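Local atomic coordinates of bacterioferritin comigratory protein (Xylella fastidiosa, PDB entry 3IXR), a protein that probably reduces hydrogen peroxide and organic hydroperoxides through a reactive cysteine, as a thiol peroxidase of the PrxQ group of peroxiredoxins. Residues A[29-34]-A[44-49]; A[53-58]-A[142-147]; A[89-94]-A[113-118]. The protein carries 1 engineered substitution. All blocks are in the same frame, centred on the assembly; numbering follows the deposited sequence.

Overall arrangement
From the N terminus, the chain runs through helix 29-33 and the antiparallel hairpin 36-38/42-44 before contact 1 brings 44-49 back against 29-34, closing a loop of nine residues. Contact 2 starts later, at strand 53-58, and closes only when strand 137-147 pairs with it 83 residues on. Contact 3 falls within that long excursion: 89-94 and 113-118 hold the C-terminal ends of the two parallel strands of a beta-alpha-beta unit connected by helix 96-106. Contacts 2 and 3 belong to one mixed sheet, since strands 53-58 and 86-92 are parallel neighbours; Leu56 CD1 packs 3.7 Å from Val91 CG2. Contact 1 borders both through Leu46 on Leu54 and Tyr49 on Leu89.

Contact 1: residues A[29-34]-A[44-49]; sequences HSLLNH and KTLSDY
Leu32 and Ser47 are the closest backbone pair, with CA atoms 4.9 Å apart, where helix 29-33 meets the 3-10 turn 46-48. Ser47 N donates to Leu32 O at 3.0 Å and 158°, in the carbonyl plane and on a lone pair. A second backbone link runs through water 1, which donates to Leu31 O and His34 O and accepts from Leu46 N at 2.8 Å. This is plain structural packing: carbonyls at the C-terminal end of helix 29-33 bind, directly and through a water, amides of the 3-10 turn that leads from strand 42-44 to strand 53-58. Thr45 supplies the close side-chain approach: its CB lies 3.2 Å from Leu32 O, and its methyl CG2 reaches the carbonyl oxygens of Asn33 and His34. Its OG1, set between the backbone N and the carbonyl carbon (chi1 58°), shares a 2.7 Å hydrogen bond with Ser47 OG. Asp48 OD2, met from above the carboxylate plane, takes Thr45 N at 2.8 Å. The apolar part rests on three leucines: Leu31 CG sits 4.0 Å from Leu46 CD1, and Leu32 CD2 lies 4.1 Å from Leu46 CB. Leu31 and Leu46 both touch Leu120 of helix 119-123; Leu46 also packs on Leu54 of strand 53-58, while Lys44 bonds through its backbone to Leu36 in the hairpin.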
loop_
_atom_site.group_PDB
_atom_site.type_symbol
_atom_site.label_atom_id
_atom_site.label_comp_id
_atom_site.label_asym_id
_atom_site.label_seq_id
_atom_site.Cartn_x
_atom_site.Cartn_y
_atom_site.Cartn_z
ATOM N N HIS A 29 16.459 8.760 1.722
ATOM C CA HIS A 29 16.518 8.840 3.163
ATOM C C HIS A 29 15.319 9.650 3.672
ATOM O O HIS A 29 14.745 9.251 4.670
ATOM C CB HIS A 29 17.848 9.532 3.602
ATOM C CG HIS A 29 17.932 9.806 5.083
ATOM N ND1 HIS A 29 17.703 11.057 5.651
ATOM C CD2 HIS A 29 18.180 8.978 6.122
ATOM C CE1 HIS A 29 17.833 10.981 6.959
ATOM N NE2 HIS A 29 18.127 9.734 7.271
ATOM N N SER A 30 14.936 10.750 3.001
ATOM C CA SER A 30 13.822 11.580 3.477
ATOM C C SER A 30 12.481 10.757 3.515
ATOM O O SER A 30 11.744 10.682 4.569
ATOM C CB SER A 30 13.706 12.784 2.544
ATOM O OG SER A 30 12.429 13.394 2.597
ATOM N N LEU A 31 12.218 10.072 2.411
ATOM C CA LEU A 31 11.050 9.185 2.385
ATOM C C LEU A 31 11.157 8.040 3.395
ATOM O O LEU A 31 10.159 7.691 4.053
ATOM C CB LEU A 31 10.902 8.595 0.977
ATOM C CG LEU A 31 9.715 7.608 0.813
ATOM C CD1 LEU A 31 8.553 8.328 1.129
ATOM C CD2 LEU A 31 9.695 7.261 -0.668
ATOM N N LEU A 32 12.305 7.362 3.515
ATOM C CA LEU A 32 12.457 6.257 4.471
ATOM C C LEU A 32 12.213 6.650 5.949
ATOM O O LEU A 32 11.849 5.832 6.748
ATOM C CB LEU A 32 13.841 5.617 4.319
ATOM C CG LEU A 32 14.057 4.665 3.120
ATOM C CD1 LEU A 32 15.534 4.325 3.083
ATOM C CD2 LEU A 32 13.225 3.434 3.321
ATOM N N ASN A 33 12.460 7.942 6.226
ATOM C CA ASN A 33 12.321 8.417 7.637
ATOM C C ASN A 33 11.104 9.270 7.864
ATOM O O ASN A 33 10.877 9.813 8.967
ATOM C CB ASN A 33 13.611 9.109 8.066
ATOM C CG ASN A 33 14.685 8.083 8.239
ATOM O OD1 ASN A 33 14.735 7.390 9.252
ATOM N ND2 ASN A 33 15.476 7.878 7.199
ATOM N N HIS A 34 10.303 9.461 6.836
ATOM C CA HIS A 34 9.036 10.109 6.997
ATOM C C HIS A 34 8.072 9.389 7.979
ATOM O O HIS A 34 7.744 8.229 7.806
ATOM C CB HIS A 34 8.421 10.141 5.593
ATOM C CG HIS A 34 6.986 10.584 5.560
ATOM N ND1 HIS A 34 6.593 11.844 5.945
ATOM C CD2 HIS A 34 5.843 9.882 5.339
ATOM C CE1 HIS A 34 5.269 11.940 5.856
ATOM N NE2 HIS A 34 4.792 10.759 5.503
ATOM N N LYS A 44 5.044 4.476 12.294
ATOM C CA LYS A 44 6.101 3.698 11.744
ATOM C C LYS A 44 6.831 4.607 10.772
ATOM O O LYS A 44 6.349 5.693 10.419
ATOM C CB LYS A 44 5.418 2.629 10.894
ATOM C CG LYS A 44 6.008 1.338 10.926
ATOM C CD LYS A 44 5.539 0.510 12.059
ATOM C CE LYS A 44 6.003 -0.939 11.743
ATOM N NZ LYS A 44 6.620 -1.541 12.962
ATOM N N THR A 45 7.981 4.132 10.246
ATOM C CA THR A 45 8.571 4.767 9.047
ATOM C C THR A 45 8.849 3.580 8.114
ATOM O O THR A 45 8.903 2.420 8.546
ATOM C CB THR A 45 9.901 5.485 9.322
ATOM O OG1 THR A 45 10.824 4.518 9.879
ATOM C CG2 THR A 45 9.637 6.671 10.291
ATOM N N LEU A 46 8.953 3.851 6.823
ATOM C CA LEU A 46 9.289 2.785 5.848
ATOM C C LEU A 46 10.621 2.118 6.172
ATOM O O LEU A 46 10.823 0.928 5.941
ATOM C CB LEU A 46 9.253 3.331 4.422
ATOM C CG LEU A 46 7.877 3.825 3.849
ATOM C CD1 LEU A 46 7.873 4.520 2.452
ATOM C CD2 LEU A 46 6.872 2.592 3.826
ATOM N N SER A 47 11.561 2.876 6.756
ATOM C CA SER A 47 12.797 2.240 7.240
ATOM C C SER A 47 12.568 1.130 8.257
ATOM O O SER A 47 13.402 0.271 8.361
ATOM C CB SER A 47 13.776 3.291 7.781
ATOM O OG SER A 47 13.282 3.699 9.042
ATOM N N ASP A 48 11.435 1.084 8.985
ATOM C CA ASP A 48 11.146 -0.044 9.887
ATOM C C ASP A 48 11.051 -1.341 9.147
ATOM O O ASP A 48 11.089 -2.401 9.728
ATOM C CB ASP A 48 9.844 0.187 10.659
ATOM C CG ASP A 48 9.996 1.297 11.649
ATOM O OD1 ASP A 48 11.143 1.452 12.127
ATOM O OD2 ASP A 48 9.028 2.047 11.881
ATOM N N TYR A 49 10.951 -1.289 7.828
ATOM C CA TYR A 49 10.801 -2.538 7.108
ATOM C C TYR A 49 12.073 -3.021 6.454
ATOM O O TYR A 49 12.060 -3.947 5.569
ATOM C CB TYR A 49 9.627 -2.435 6.098
ATOM C CG TYR A 49 8.306 -2.121 6.769
ATOM C CD1 TYR A 49 7.888 -0.806 6.917
ATOM C CD2 TYR A 49 7.493 -3.136 7.233
ATOM C CE1 TYR A 49 6.720 -0.513 7.546
ATOM C CE2 TYR A 49 6.297 -2.849 7.875
ATOM C CZ TYR A 49 5.926 -1.537 8.007
ATOM O OH TYR A 49 4.731 -1.231 8.611
HETATM O O HOH W 1 8.405 6.467 5.887
#

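Contact 2: residues A[53-58]-A[142-147]; sequences WLVLYF and RSTFLI
Phe58 O is met by two groups: Ser143 N donates to it at 3.2 Å, tilted from the carbonyl plane, and water 2 lies 2.9 Å from it. The return bond, Phe58 N to Ser143 O, is short at 2.6 Å and nearly along the C=O axis. The same reciprocal pairing joins Leu56 with Phe145 and Leu54 with Ile147, giving six backbone bonds between strands whose N-to-C directions differ by 170°, an antiparallel ladder. Val55-Leu146 and Tyr57-Thr144 are the intervening non-hydrogen-bonded pairs. On the face of Leu54, Leu56 and Phe58, Ile147 CD1 lies 4.1 Å from Leu54 CD2. Further along, the Phe58 and Phe145 rings meet rim to rim, CE1 of Phe58 3.6 Å from CD1 of Phe145, their planes at 87°; the Phe124 ring meets both at an angle. On the opposite face, Val55 CG1 lies 3.5 Å from Thr144 CG2. At the strand end, the Trp53 ring comes obliquely to Leu146, CE3 3.8 Å from CG. Thr144 has OG1 beside its backbone N (chi1 -59°), which sets the oxygen against Tyr57 CB and 2.8 Å from water 2. The phenylalanine face of this thioredoxin-like core is thus mainly apolar; the other turns polar toward Tyr57 and Thr144, which touch Glu70. Arg142 NH1 bridges to Glu70 and bonds to Ser67, probably the engineered serine replacing the peroxidatic cysteine; that bond reports position, not native chemistry, consistent with a strand end bordering the active site.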
loop_
_atom_site.group_PDB
_atom_site.type_symbol
_atom_site.label_atom_id
_atom_site.label_comp_id
_atom_site.label_asym_id
_atom_site.label_seq_id
_atom_site.Cartn_x
_atom_site.Cartn_y
_atom_site.Cartn_z
ATOM N N TRP A 53 10.354 -7.807 3.030
ATOM C CA TRP A 53 9.597 -7.313 1.858
ATOM C C TRP A 53 8.381 -6.570 2.375
ATOM O O TRP A 53 7.718 -7.014 3.354
ATOM C CB TRP A 53 9.070 -8.499 1.093
ATOM C CG TRP A 53 10.199 -9.244 0.405
ATOM C CD1 TRP A 53 10.951 -10.255 0.965
ATOM C CD2 TRP A 53 10.723 -9.043 -0.930
ATOM N NE1 TRP A 53 11.939 -10.687 0.050
ATOM C CE2 TRP A 53 11.772 -10.002 -1.124
ATOM C CE3 TRP A 53 10.397 -8.179 -1.990
ATOM C CZ2 TRP A 53 12.515 -10.073 -2.307
ATOM C CZ3 TRP A 53 11.112 -8.276 -3.174
ATOM C CH2 TRP A 53 12.158 -9.244 -3.325
ATOM N N LEU A 54 8.081 -5.487 1.692
ATOM C CA LEU A 54 6.859 -4.742 2.008
ATOM C C LEU A 54 5.948 -4.584 0.753
ATOM O O LEU A 54 6.404 -4.197 -0.323
ATOM C CB LEU A 54 7.271 -3.323 2.482
ATOM C CG LEU A 54 6.084 -2.418 2.867
ATOM C CD1 LEU A 54 5.205 -3.075 3.994
ATOM C CD2 LEU A 54 6.562 -1.001 3.144
ATOM N N VAL A 55 4.684 -4.952 0.934
ATOM C CA VAL A 55 3.663 -4.640 -0.075
ATOM C C VAL A 55 2.976 -3.391 0.366
ATOM O O VAL A 55 2.287 -3.405 1.390
ATOM C CB VAL A 55 2.587 -5.734 -0.221
ATOM C CG1 VAL A 55 1.554 -5.310 -1.324
ATOM C CG2 VAL A 55 3.320 -7.136 -0.709
ATOM N N LEU A 56 3.182 -2.329 -0.394
ATOM C CA LEU A 56 2.577 -1.037 -0.054
ATOM C C LEU A 56 1.476 -0.777 -1.126
ATOM O O LEU A 56 1.741 -0.564 -2.309
ATOM C CB LEU A 56 3.660 0.028 -0.120
ATOM C CG LEU A 56 3.226 1.404 0.369
ATOM C CD1 LEU A 56 3.092 1.332 1.931
ATOM C CD2 LEU A 56 4.377 2.357 -0.007
ATOM N N TYR A 57 0.228 -0.943 -0.676
ATOM C CA TYR A 57 -0.899 -0.850 -1.652
ATOM C C TYR A 57 -1.727 0.429 -1.409
ATOM O O TYR A 57 -2.163 0.667 -0.237
ATOM C CB TYR A 57 -1.721 -2.158 -1.700
ATOM C CG TYR A 57 -2.867 -2.269 -0.678
ATOM C CD1 TYR A 57 -2.670 -3.011 0.500
ATOM C CD2 TYR A 57 -4.165 -1.744 -0.992
ATOM C CE1 TYR A 57 -3.735 -3.154 1.432
ATOM C CE2 TYR A 57 -5.201 -1.852 -0.086
ATOM C CZ TYR A 57 -4.987 -2.631 1.094
ATOM O OH TYR A 57 -5.957 -2.824 2.122
ATOM N N PHE A 58 -1.851 1.209 -2.467
ATOM C CA PHE A 58 -2.667 2.456 -2.392
ATOM C C PHE A 58 -4.057 2.232 -2.932
ATOM O O PHE A 58 -4.213 1.619 -4.019
ATOM C CB PHE A 58 -2.017 3.556 -3.252
ATOM C CG PHE A 58 -0.621 3.988 -2.761
ATOM C CD1 PHE A 58 0.559 3.241 -2.971
ATOM C CD2 PHE A 58 -0.528 5.199 -2.055
ATOM C CE1 PHE A 58 1.837 3.671 -2.484
ATOM C CE2 PHE A 58 0.783 5.656 -1.590
ATOM C CZ PHE A 58 1.942 4.863 -1.758
ATOM N N ARG A 142 -5.461 3.597 -8.052
ATOM C CA ARG A 142 -5.146 2.398 -7.340
ATOM C C ARG A 142 -3.835 1.732 -7.862
ATOM O O ARG A 142 -3.672 1.458 -9.053
ATOM C CB ARG A 142 -6.269 1.396 -7.490
ATOM C CG ARG A 142 -6.203 0.233 -6.499
ATOM C CD ARG A 142 -7.387 -0.794 -6.604
ATOM N NE ARG A 142 -8.687 -0.132 -6.691
ATOM C CZ ARG A 142 -9.424 0.149 -5.588
ATOM N NH1 ARG A 142 -9.072 -0.225 -4.298
ATOM N NH2 ARG A 142 -10.593 0.783 -5.820
ATOM N N SER A 143 -2.868 1.566 -6.956
ATOM C CA SER A 143 -1.470 1.210 -7.334
ATOM C C SER A 143 -0.855 0.412 -6.131
ATOM O O SER A 143 -1.204 0.629 -4.966
ATOM C CB SER A 143 -0.593 2.468 -7.531
ATOM O OG SER A 143 -1.209 3.286 -8.537
ATOM N N THR A 144 0.047 -0.527 -6.415
ATOM C CA THR A 144 0.731 -1.333 -5.395
ATOM C C THR A 144 2.204 -1.473 -5.747
ATOM O O THR A 144 2.566 -1.635 -6.927
ATOM C CB THR A 144 0.112 -2.789 -5.412
ATOM O OG1 THR A 144 -1.308 -2.658 -5.146
ATOM C CG2 THR A 144 0.839 -3.653 -4.366
ATOM N N PHE A 145 3.051 -1.406 -4.714
ATOM C CA PHE A 145 4.506 -1.534 -4.922
ATOM C C PHE A 145 5.022 -2.661 -4.066
ATOM O O PHE A 145 4.649 -2.787 -2.908
ATOM C CB PHE A 145 5.092 -0.190 -4.496
ATOM C CG PHE A 145 4.599 0.908 -5.339
ATOM C CD1 PHE A 145 3.421 1.613 -4.972
ATOM C CD2 PHE A 145 5.311 1.299 -6.479
ATOM C CE1 PHE A 145 2.952 2.629 -5.857
ATOM C CE2 PHE A 145 4.891 2.344 -7.305
ATOM C CZ PHE A 145 3.721 3.000 -7.064
ATOM N N LEU A 146 5.895 -3.486 -4.663
ATOM C CA LEU A 146 6.547 -4.502 -3.846
ATOM C C LEU A 146 7.926 -3.961 -3.624
ATOM O O LEU A 146 8.644 -3.687 -4.562
ATOM C CB LEU A 146 6.623 -5.863 -4.598
ATOM C CG LEU A 146 7.351 -6.943 -3.805
ATOM C CD1 LEU A 146 6.581 -7.402 -2.542
ATOM C CD2 LEU A 146 7.556 -8.166 -4.759
ATOM N N ILE A 147 8.214 -3.664 -2.381
ATOM C CA ILE A 147 9.523 -3.047 -1.975
ATOM C C ILE A 147 10.415 -4.113 -1.304
ATOM O O ILE A 147 9.982 -4.792 -0.361
ATOM C CB ILE A 147 9.248 -1.884 -1.003
ATOM C CG1 ILE A 147 8.263 -0.903 -1.685
ATOM C CG2 ILE A 147 10.601 -1.247 -0.560
ATOM C CD1 ILE A 147 7.677 0.081 -0.668
HETATM O O HOH W 2 -3.675 -1.119 -4.790
#

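Contact 3: residues A[89-94]-A[113-118]; sequences LGVSRD and VSDSDA
Asp115 CB lies 3.5 Å from Ser92 O and 3.7 Å from Val91 CG1, packed against the end of the first strand of a beta-alpha-beta unit (strand 86-92, helix 96-106, strand 112-114). CG extends away from the backbone N (chi1 -172°), which carries the carboxylate past the strand pair toward helix 119-123, where OD1 accepts from Cys121 N and OD2 from Leu120 N. The acid thus meets the first turn of that helix, and its negative charge would probably interact favourably with the helix's N-terminal end. The parallel register is seen in the ladder: Val113 N donates to Gly90 O at 2.6 Å, and Asp115 N to Ser92 O at 3.0 Å with 164° at the hydrogen, while Ser92 N to Val113 O is weak. The isopropyl groups of Val91 and Val113 lie side by side, CG2 of the former 4.0 Å from CB of the latter. Where the first strand ends, Ser92 OG accepts from Asp94 N, an ST turn, and donates to Asp94 OD2 at 2.7 Å. Across the contact, Ser114 OG donates to Asp94 O at 2.7 Å, tilted 17° from that carbonyl plane.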
loop_
_atom_site.group_PDB
_atom_site.type_symbol
_atom_site.label_atom_id
_atom_site.label_comp_id
_atom_site.label_asym_id
_atom_site.label_seq_id
_atom_site.Cartn_x
_atom_site.Cartn_y
_atom_site.Cartn_z
ATOM N N LEU A 89 0.934 -3.157 3.872
ATOM C CA LEU A 89 0.401 -1.906 4.429
ATOM C C LEU A 89 -0.482 -1.304 3.364
ATOM O O LEU A 89 -0.039 -1.093 2.205
ATOM C CB LEU A 89 1.572 -0.916 4.618
ATOM C CG LEU A 89 2.365 -0.842 5.888
ATOM C CD1 LEU A 89 3.216 0.467 5.674
ATOM C CD2 LEU A 89 1.434 -0.653 7.116
ATOM N N GLY A 90 -1.738 -0.955 3.720
ATOM C CA GLY A 90 -2.573 -0.235 2.777
ATOM C C GLY A 90 -2.432 1.291 3.059
ATOM O O GLY A 90 -2.072 1.689 4.200
ATOM N N VAL A 91 -2.733 2.068 2.077
ATOM C CA VAL A 91 -2.629 3.569 2.113
ATOM C C VAL A 91 -3.753 4.296 1.422
ATOM O O VAL A 91 -4.095 4.010 0.241
ATOM C CB VAL A 91 -1.317 4.011 1.418
ATOM C CG1 VAL A 91 -1.075 5.542 1.712
ATOM C CG2 VAL A 91 -0.093 3.197 1.877
ATOM N N SER A 92 -4.381 5.284 2.116
ATOM C CA SER A 92 -5.219 6.316 1.423
ATOM C C SER A 92 -5.043 7.577 2.227
ATOM O O SER A 92 -4.324 7.525 3.178
ATOM C CB SER A 92 -6.690 5.895 1.441
ATOM O OG SER A 92 -7.280 6.087 2.716
ATOM N N ARG A 93 -5.661 8.653 1.777
ATOM C CA ARG A 93 -5.462 9.925 2.505
ATOM C C ARG A 93 -6.558 10.063 3.596
ATOM O O ARG A 93 -6.656 11.123 4.259
ATOM C CB ARG A 93 -5.584 11.040 1.537
ATOM C CG ARG A 93 -4.518 11.051 0.486
ATOM C CD ARG A 93 -5.552 10.599 -0.688
ATOM N NE ARG A 93 -5.690 11.820 -1.422
ATOM C CZ ARG A 93 -6.552 12.379 -2.266
ATOM N NH1 ARG A 93 -7.636 11.861 -2.857
ATOM N NH2 ARG A 93 -6.160 13.616 -2.606
ATOM N N ASP A 94 -7.350 9.053 3.860
ATOM C CA ASP A 94 -8.402 9.180 4.910
ATOM C C ASP A 94 -7.767 9.238 6.274
ATOM O O ASP A 94 -6.631 8.898 6.506
ATOM C CB ASP A 94 -9.324 7.917 4.872
ATOM C CG ASP A 94 -10.107 7.867 3.596
ATOM O OD1 ASP A 94 -10.966 8.750 3.383
ATOM O OD2 ASP A 94 -9.809 6.952 2.734
ATOM N N VAL A 113 -2.082 3.084 6.441
ATOM C CA VAL A 113 -1.522 4.422 6.635
ATOM C C VAL A 113 -2.508 5.503 6.358
ATOM O O VAL A 113 -3.167 5.528 5.273
ATOM C CB VAL A 113 -0.409 4.620 5.605
ATOM C CG1 VAL A 113 0.313 6.017 5.792
ATOM C CG2 VAL A 113 0.537 3.560 5.853
ATOM N N SER A 114 -2.662 6.448 7.313
ATOM C CA SER A 114 -3.454 7.654 7.039
ATOM C C SER A 114 -2.492 8.664 6.468
ATOM O O SER A 114 -1.702 9.303 7.254
ATOM C CB SER A 114 -4.011 8.169 8.380
ATOM O OG SER A 114 -4.645 9.415 8.189
ATOM N N ASP A 115 -2.516 8.793 5.148
ATOM C CA ASP A 115 -1.574 9.659 4.401
ATOM C C ASP A 115 -2.204 11.004 4.229
ATOM O O ASP A 115 -2.488 11.477 3.122
ATOM C CB ASP A 115 -1.130 8.978 3.088
ATOM C CG ASP A 115 -0.027 9.707 2.374
ATOM O OD1 ASP A 115 -0.114 9.869 1.149
ATOM O OD2 ASP A 115 0.914 10.083 3.093
ATOM N N SER A 116 -2.562 11.639 5.337
ATOM C CA SER A 116 -3.474 12.771 5.215
ATOM C C SER A 116 -2.784 14.026 4.701
ATOM O O SER A 116 -3.480 15.008 4.385
ATOM C CB SER A 116 -4.093 13.135 6.547
ATOM O OG SER A 116 -3.069 13.275 7.551
ATOM N N ASP A 117 -1.452 14.018 4.630
ATOM C CA ASP A 117 -0.718 15.120 3.937
ATOM C C ASP A 117 -0.327 14.746 2.505
ATOM O O ASP A 117 0.298 15.517 1.757
ATOM C CB ASP A 117 0.521 15.505 4.709
ATOM C CG ASP A 117 0.185 15.954 6.158
ATOM O OD1 ASP A 117 -0.752 16.823 6.335
ATOM O OD2 ASP A 117 0.817 15.398 7.093
ATOM N N ALA A 118 -0.782 13.574 2.104
ATOM C CA ALA A 118 -0.495 13.098 0.722
ATOM C C ALA A 118 1.011 12.919 0.432
ATOM O O ALA A 118 1.372 12.857 -0.749
ATOM C CB ALA A 118 -1.210 13.901 -0.389
#